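Side-chain contact in aldehyde dehydrogenase 12 (Zea mays, PDB 6D97), which catalyses the NAD-dependent oxidation of L-glutamate gamma-semialdehyde to glutamate, the last step of proline breakdown in plants: residues C316-Y321 against E354-E359. Numbering follows the deposited sequence.
Sequences CDQDAY and ERRKLE
Arg356 and Asp317 form the direct contact, a salt bridge, and Arg355 just before it meets the same carboxylate through water. Arg355 NE gives a hydrogen bond to one water and NH2 to another, both waters lying at the edge of the guanidinium in its plane. Both are within hydrogen-bonding distance of Asp317 OD2, and the water on NH2 of Gln318 OE1 as well. At 5.2 Å, Arg355 NH2 and Asp317 OD2 are not in contact, though their opposite charges may still attract.

Arg356 runs extended from CG to NE, and its guanidinium grips the carboxylate side-on. NH2 reaches Asp317 OD2 at 2.7 Å. NE is shared between the two oxygens, with Asp317 OD2 at 2.9 Å. Its bond to Asp317 OD1, at 3.1 Å, is the straightest of the three (N-H...O angle 156°). Both acceptors lie close to the guanidinium plane, but the two planes are 40° apart; NE meets the syn side of each oxygen, whereas NH2 comes to OD2 from above the carboxylate. Asp317 turns to meet it with CG anti to the backbone N (chi1 174°). Gln318 OE1 approaches Arg356 NH2 obliquely, at 2.9 Å, and Tyr321 CB lies over one face of the guanidinium, 3.6 Å from Arg356 NE.

Further partners fix these groups: Arg356 NH1 bonds Thr362 O and Thr547 O, at the C-terminus of the second subunit; Gln318 NE2 is hydrogen-bonded to Thr547 OG1 of that subunit, and Tyr321 OH to Thr411 O. The contact thus ties the C-terminal end of helix 309-321 to the loop that follows helix 345-354, with strand 331-337 beside the first helix and Leu352 and Ser353 against Asp317.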
# COMPACT_ATOMS: atom_id res chain seq x y z
N CYS A 316 14.71 -30.78 11.56
CA CYS A 316 13.80 -31.90 11.36
C CYS A 316 13.28 -32.44 12.69
O CYS A 316 12.09 -32.74 12.82
CB CYS A 316 14.50 -33.01 10.56
SG CYS A 316 14.52 -32.77 8.77
N ASP A 317 14.16 -32.57 13.68
CA ASP A 317 13.73 -33.07 14.98
C ASP A 317 12.81 -32.09 15.68
O ASP A 317 11.81 -32.49 16.29
CB ASP A 317 14.95 -33.38 15.86
CG ASP A 317 14.57 -33.79 17.27
OD1 ASP A 317 14.12 -34.94 17.45
OD2 ASP A 317 14.70 -32.95 18.19
N GLN A 318 13.13 -30.80 15.63
CA GLN A 318 12.28 -29.81 16.27
C GLN A 318 10.95 -29.67 15.54
O GLN A 318 9.90 -29.55 16.18
CB GLN A 318 12.99 -28.45 16.34
CG GLN A 318 14.18 -28.44 17.29
CD GLN A 318 13.77 -28.52 18.75
OE1 GLN A 318 14.42 -29.19 19.55
NE2 GLN A 318 12.69 -27.83 19.11
N ASP A 319 10.98 -29.71 14.21
CA ASP A 319 9.74 -29.58 13.44
C ASP A 319 8.80 -30.74 13.72
O ASP A 319 7.60 -30.54 13.92
CB ASP A 319 10.05 -29.50 11.95
CG ASP A 319 10.46 -28.11 11.51
OD1 ASP A 319 10.14 -27.14 12.22
OD2 ASP A 319 11.10 -28.00 10.45
N ALA A 320 9.34 -31.96 13.76
CA ALA A 320 8.48 -33.13 13.89
C ALA A 320 8.06 -33.39 15.32
O ALA A 320 6.96 -33.91 15.55
CB ALA A 320 9.19 -34.36 13.32
N TYR A 321 8.88 -33.04 16.31
CA TYR A 321 8.73 -33.62 17.64
C TYR A 321 8.65 -32.63 18.79
O TYR A 321 8.31 -33.06 19.90
CB TYR A 321 9.86 -34.61 17.90
CG TYR A 321 9.86 -35.74 16.91
CD1 TYR A 321 8.67 -36.40 16.60
CD2 TYR A 321 11.02 -36.13 16.26
CE1 TYR A 321 8.65 -37.43 15.68
CE2 TYR A 321 11.01 -37.15 15.34
CZ TYR A 321 9.82 -37.80 15.05
OH TYR A 321 9.80 -38.82 14.14
N GLU A 354 16.00 -39.54 20.34
CA GLU A 354 16.19 -40.39 21.52
C GLU A 354 16.69 -39.64 22.74
O GLU A 354 16.70 -40.21 23.83
CB GLU A 354 17.15 -41.54 21.19
CG GLU A 354 16.53 -42.59 20.28
CD GLU A 354 17.55 -43.39 19.50
OE1 GLU A 354 17.18 -44.45 18.95
OE2 GLU A 354 18.73 -42.96 19.43
N ARG A 355 17.10 -38.38 22.59
CA ARG A 355 17.39 -37.55 23.75
C ARG A 355 16.17 -36.78 24.24
O ARG A 355 16.28 -36.02 25.21
CB ARG A 355 18.55 -36.59 23.46
CG ARG A 355 18.31 -35.66 22.30
CD ARG A 355 19.32 -34.52 22.29
NE ARG A 355 18.85 -33.38 21.51
CZ ARG A 355 19.50 -32.24 21.36
NH1 ARG A 355 20.68 -32.07 21.95
NH2 ARG A 355 18.99 -31.26 20.62
N ARG A 356 15.02 -36.96 23.60
CA ARG A 356 13.78 -36.38 24.09
C ARG A 356 13.23 -37.24 25.22
O ARG A 356 13.25 -38.47 25.15
CB ARG A 356 12.77 -36.27 22.95
CG ARG A 356 13.31 -35.46 21.79
CD ARG A 356 12.24 -35.02 20.81
NE ARG A 356 12.70 -33.86 20.04
CZ ARG A 356 12.32 -32.61 20.27
NH1 ARG A 356 11.43 -32.34 21.22
NH2 ARG A 356 12.81 -31.62 19.53
N LYS A 357 12.74 -36.58 26.27
CA LYS A 357 12.33 -37.31 27.46
C LYS A 357 11.19 -36.58 28.16
O LYS A 357 10.98 -35.38 27.99
CB LYS A 357 13.50 -37.51 28.43
CG LYS A 357 14.33 -36.28 28.67
CD LYS A 357 15.79 -36.60 28.43
CE LYS A 357 16.70 -35.51 28.97
NZ LYS A 357 18.11 -35.99 28.98
N LEU A 358 10.47 -37.35 28.98
CA LEU A 358 9.27 -36.85 29.64
C LEU A 358 9.61 -35.78 30.68
O LEU A 358 8.84 -34.83 30.86
CB LEU A 358 8.54 -38.01 30.31
CG LEU A 358 7.16 -37.73 30.91
CD1 LEU A 358 6.20 -37.37 29.80
CD2 LEU A 358 6.67 -38.94 31.69
N GLU A 359 10.76 -35.91 31.35
CA GLU A 359 11.00 -35.12 32.55
C GLU A 359 11.16 -33.63 32.25
O GLU A 359 10.90 -32.79 33.12
CB GLU A 359 12.22 -35.65 33.30
CG GLU A 359 11.98 -36.95 34.08
CD GLU A 359 12.29 -38.19 33.26
OE1 GLU A 359 12.58 -39.25 33.87
OE2 GLU A 359 12.25 -38.11 32.02
O HOH W 1 16.26 -33.67 20.48
O HOH W 2 16.64 -31.02 18.96